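PDB 5L0L: LPG0439 HIT-related domain-containing protein from Legionella pneumophila subsp. pneumophila, which is of unknown function but has a domain related to the histidine triad (HIT) family, whose members typically act on nucleotide-containing substrates, in a probable membrane protein. Local coordinates for residues 59-62 against 63-67; 188-191 against 192-196. All coordinates share one frame; numbering follows the deposited sequence.

Interaction 1 of 2, residues 59-62 against 63-67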
loop_
_atom_site.group_PDB
_atom_site.type_symbol
_atom_site.label_atom_id
_atom_site.label_comp_id
_atom_site.label_asym_id
_atom_site.label_seq_id
_atom_site.Cartn_x
_atom_site.Cartn_y
_atom_site.Cartn_z
ATOM N N GLY A 59 -19.642 -13.361 1.353
ATOM C CA GLY A 59 -20.734 -14.343 1.229
ATOM C C GLY A 59 -21.674 -13.935 0.104
ATOM O O GLY A 59 -21.226 -13.719 -1.022
ATOM N N ASP A 60 -22.952 -13.767 0.437
ATOM C CA ASP A 60 -23.992 -13.326 -0.499
ATOM C C ASP A 60 -24.473 -11.895 -0.265
ATOM O O ASP A 60 -25.512 -11.502 -0.807
ATOM C CB ASP A 60 -25.199 -14.287 -0.412
ATOM C CG ASP A 60 -24.949 -15.591 -1.129
ATOM O OD1 ASP A 60 -23.864 -15.746 -1.740
ATOM O OD2 ASP A 60 -25.840 -16.464 -1.093
ATOM N N SER A 61 -23.724 -11.101 0.503
ATOM C CA SER A 61 -24.113 -9.714 0.766
ATOM C C SER A 61 -24.090 -8.902 -0.512
ATOM O O SER A 61 -23.441 -9.292 -1.486
ATOM C CB SER A 61 -23.190 -9.089 1.798
ATOM O OG SER A 61 -23.226 -9.885 2.969
ATOM N N THR A 62 -24.797 -7.780 -0.516
ATOM C CA THR A 62 -24.804 -6.906 -1.675
ATOM C C THR A 62 -23.484 -6.134 -1.762
ATOM O O THR A 62 -22.798 -5.930 -0.736
ATOM C CB THR A 62 -25.920 -5.863 -1.580
ATOM O OG1 THR A 62 -25.729 -5.115 -0.379
ATOM C CG2 THR A 62 -27.302 -6.533 -1.572
ATOM N N LEU A 63 -23.164 -5.654 -2.959
ATOM C CA LEU A 63 -21.996 -4.781 -3.125
ATOM C C LEU A 63 -22.197 -3.508 -2.322
ATOM O O LEU A 63 -21.260 -3.040 -1.693
ATOM C CB LEU A 63 -21.717 -4.441 -4.591
ATOM C CG LEU A 63 -21.455 -5.582 -5.590
ATOM C CD1 LEU A 63 -20.782 -5.045 -6.843
ATOM C CD2 LEU A 63 -20.641 -6.706 -5.006
ATOM N N SER A 64 -23.429 -2.980 -2.322
ATOM C CA SER A 64 -23.784 -1.770 -1.534
ATOM C C SER A 64 -23.530 -1.874 -0.061
ATOM O O SER A 64 -23.119 -0.887 0.568
ATOM C CB SER A 64 -25.247 -1.399 -1.754
ATOM O OG SER A 64 -25.337 -0.860 -3.049
ATOM N N SER A 65 -23.733 -3.060 0.508
ATOM C CA SER A 65 -23.528 -3.231 1.941
ATOM C C SER A 65 -22.046 -3.040 2.315
ATOM O O SER A 65 -21.748 -2.850 3.473
ATOM C CB SER A 65 -23.990 -4.596 2.431
ATOM O OG SER A 65 -23.170 -5.625 1.906
ATOM N N ALA A 66 -21.146 -3.139 1.330
ATOM C CA ALA A 66 -19.708 -2.889 1.552
ATOM C C ALA A 66 -19.244 -1.464 1.211
ATOM O O ALA A 66 -18.008 -1.229 1.106
ATOM C CB ALA A 66 -18.893 -3.910 0.778
ATOM N N PHE A 67 -20.181 -0.522 1.051
ATOM C CA PHE A 67 -19.870 0.891 0.867
ATOM C C PHE A 67 -19.989 1.651 2.162
ATOM O O PHE A 67 -20.799 1.301 3.039
ATOM C CB PHE A 67 -20.819 1.585 -0.117
ATOM C CG PHE A 67 -20.796 1.062 -1.526
ATOM C CD1 PHE A 67 -19.696 0.378 -2.064
ATOM C CD2 PHE A 67 -21.895 1.308 -2.364
ATOM C CE1 PHE A 67 -19.721 -0.070 -3.380
ATOM C CE2 PHE A 67 -21.920 0.856 -3.671
ATOM C CZ PHE A 67 -20.818 0.179 -4.189
#
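Thr62 and Ser65 meet across one short turn, the CB of Ser65 directed toward residues 59-62, and three hydrogen bonds, one weak, join the hydroxyl and carbonyl of Thr62 to the N-H and hydroxyl of Ser65. The hydroxyl OG1 of Thr62 lies between its own backbone N and carbonyl carbon (chi1 58°), which swings it over the start of the turn, where it accepts a hydrogen bond from Ser65 N at 3.0 Å from OG1. Its carbonyl oxygen works beside it: Thr62 O takes the hydroxyl of Ser65 at 2.7 Å from OG, and also receives a longer, weak bond from Ser65 N. The Ser65 N-H is thus shared between hydroxyl and carbonyl, an ST motif opening a short 3-10 turn, while Thr62 O is held mainly by the Ser65 hydroxyl. For Ser65, chi1 of 67° bends OG back toward the preceding residues; it reaches Thr62 O at a C=O...OG angle of 139°, tilted somewhat from the carbonyl plane. Ser65 CB packs alongside the Thr62 hydroxyl, 3.3 Å from OG1, and the CB methylene of Ser61 closes on the other end of the same serine, 3.5 Å from Ser65 OG. The Ser61 hydroxyl is bonded to Glu58 O. Backbone bonds from Ala66 N to Leu63 O and Phe67 N to Ser64 O carry the turn onward. The Phe67 ring folds back so that one face lies beneath Ser64 CA and Leu63 O, each offset toward the rim. The turn belongs to the loop from strand 51-58 to helix 73-92 in the HIT-related domain. Leu63 points away from Ser61 and Thr62 and rests on Arg54, Leu56 and Asn57 of that strand, while Phe67 reaches Arg54 and meets the ring of Tyr10 edge to face.

Interaction 2 of 2, residues 188-191 against 192-196; sequences LKLA and EYVNS
Leu188, Lys189 and Leu190 give their carbonyl oxygens to the backbone N atoms of Glu192, Tyr193 and Val194 in regular alpha-helical bonds, but the next bond of the series, Asn195 N to Ala191 O, is weak and stretched to 3.4 Å as the helix runs out. On one flank Glu192 reaches back over the preceding turn. With CG anti to the carbonyl carbon (chi1 -73°) and the chain extended beyond it, CG passes 3.3 Å from Leu188 O, and OE2 settles against the leucine branch point, 3.6 Å from Leu188 CG. The other oxygen forms a rather long salt bridge, 3.6 Å from Glu192 OE1 to Lys189 NZ. The lysine bends at chi2 (-57°) and then runs alongside the glutamate in the same direction, its CD also close to OE1. On another flank Leu190 CD1 meets Val194 CG2 at 4.2 Å, a loose apolar contact. Beyond the last turn, the Ser196 hydroxyl donates to Tyr193 O (2.7 Å from OG), in the carbonyl plane and on a lone pair, while Ser196 N bonds to the same oxygen. That hydroxyl also lies over one face of the Tyr193 ring, toward its rim, and N-caps the next helix by accepting from Phe199 N. Lys92 of helix 73-92 bonds to Lys189 O, and Tyr193 packs on that helix, on helix 197-203 and on Val73 of the second subunit. Leu190 packs on strands 25-31 and 207-211 and Val194 on Val209, so the last turns of helix 176-194 touch the sheet through these two side chains.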
loop_
_atom_site.group_PDB
_atom_site.type_symbol
_atom_site.label_atom_id
_atom_site.label_comp_id
_atom_site.label_asym_id
_atom_site.label_seq_id
_atom_site.Cartn_x
_atom_site.Cartn_y
_atom_site.Cartn_z
ATOM N N LEU A 188 -3.021 -13.700 -18.673
ATOM C CA LEU A 188 -2.119 -14.806 -18.916
ATOM C C LEU A 188 -1.079 -14.960 -17.813
ATOM O O LEU A 188 -0.860 -16.074 -17.319
ATOM C CB LEU A 188 -1.458 -14.701 -20.289
ATOM C CG LEU A 188 -0.501 -15.851 -20.631
ATOM C CD1 LEU A 188 -1.214 -17.188 -20.590
ATOM C CD2 LEU A 188 0.133 -15.618 -21.998
ATOM N N LYS A 189 -0.439 -13.855 -17.414
ATOM C CA LYS A 189 0.587 -13.945 -16.387
ATOM C C LYS A 189 -0.032 -14.399 -15.054
ATOM O O LYS A 189 0.567 -15.182 -14.336
ATOM C CB LYS A 189 1.353 -12.623 -16.222
ATOM C CG LYS A 189 2.228 -12.236 -17.412
ATOM C CD LYS A 189 3.242 -13.282 -17.761
ATOM C CE LYS A 189 4.257 -12.864 -18.824
ATOM N NZ LYS A 189 4.920 -14.141 -19.239
ATOM N N LEU A 190 -1.229 -13.932 -14.750
ATOM C CA LEU A 190 -1.911 -14.362 -13.535
ATOM C C LEU A 190 -2.273 -15.840 -13.597
ATOM O O LEU A 190 -2.035 -16.593 -12.631
ATOM C CB LEU A 190 -3.148 -13.507 -13.292
ATOM C CG LEU A 190 -3.992 -13.865 -12.061
ATOM C CD1 LEU A 190 -3.182 -13.833 -10.789
ATOM C CD2 LEU A 190 -5.199 -12.948 -12.007
ATOM N N ALA A 191 -2.816 -16.260 -14.744
ATOM C CA ALA A 191 -3.213 -17.666 -14.910
ATOM C C ALA A 191 -1.983 -18.564 -14.807
ATOM O O ALA A 191 -2.052 -19.622 -14.156
ATOM C CB ALA A 191 -3.959 -17.886 -16.213
ATOM N N GLU A 192 -0.863 -18.142 -15.397
ATOM C CA GLU A 192 0.390 -18.908 -15.270
ATOM C C GLU A 192 0.840 -18.997 -13.820
ATOM O O GLU A 192 1.258 -20.060 -13.328
ATOM C CB GLU A 192 1.499 -18.302 -16.117
ATOM C CG GLU A 192 1.300 -18.558 -17.603
ATOM C CD GLU A 192 2.185 -17.746 -18.518
ATOM O OE1 GLU A 192 2.838 -16.786 -18.090
ATOM O OE2 GLU A 192 2.217 -18.053 -19.724
ATOM N N TYR A 193 0.780 -17.862 -13.149
ATOM C CA TYR A 193 1.254 -17.798 -11.764
ATOM C C TYR A 193 0.454 -18.717 -10.861
ATOM O O TYR A 193 1.026 -19.391 -9.980
ATOM C CB TYR A 193 1.263 -16.363 -11.200
ATOM C CG TYR A 193 1.970 -16.340 -9.857
ATOM C CD1 TYR A 193 3.357 -16.508 -9.778
ATOM C CD2 TYR A 193 1.254 -16.274 -8.671
ATOM C CE1 TYR A 193 4.015 -16.539 -8.554
ATOM C CE2 TYR A 193 1.901 -16.309 -7.447
ATOM C CZ TYR A 193 3.269 -16.431 -7.382
ATOM O OH TYR A 193 3.912 -16.474 -6.143
ATOM N N VAL A 194 -0.849 -18.745 -11.053
ATOM C CA VAL A 194 -1.735 -19.590 -10.239
ATOM C C VAL A 194 -1.424 -21.104 -10.375
ATOM O O VAL A 194 -1.721 -21.869 -9.446
ATOM C CB VAL A 194 -3.199 -19.306 -10.617
ATOM C CG1 VAL A 194 -4.147 -20.397 -10.164
ATOM C CG2 VAL A 194 -3.628 -17.972 -10.070
ATOM N N ASN A 195 -0.871 -21.481 -11.533
ATOM C CA ASN A 195 -0.394 -22.833 -11.832
ATOM C C ASN A 195 1.019 -23.156 -11.288
ATOM O O ASN A 195 1.467 -24.288 -11.445
ATOM C CB ASN A 195 -0.425 -23.059 -13.358
ATOM C CG ASN A 195 -1.831 -22.962 -13.954
ATOM O OD1 ASN A 195 -2.023 -22.600 -15.140
ATOM N ND2 ASN A 195 -2.826 -23.283 -13.135
ATOM N N SER A 196 1.723 -22.193 -10.671
ATOM C CA SER A 196 3.104 -22.400 -10.201
ATOM C C SER A 196 3.196 -23.041 -8.795
ATOM O O SER A 196 2.282 -22.914 -7.988
ATOM C CB SER A 196 3.887 -21.094 -10.197
ATOM O OG SER A 196 3.477 -20.252 -9.133
#

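Overall arrangement
Interactions 1 and 2 lie far apart, with centres 28 Å from each other and nearest atoms about 18 Å apart, each some 18 to 19 Å from the centre of the chain. Helix 73-92 relates them: it follows the loop of interaction 1, and its residues Leu85, Gln88, Val89 and Lys92 touch interaction 2. The six-stranded antiparallel sheet is a second link, since residues 59-67 leave strand 51-58, whereas residues 188-196 pack on strands 25-31 and 207-211 at one edge. Interaction 1 involves a single chain; interaction 2 also meets the second subunit. Neither has an assigned role in catalysis or ligand binding.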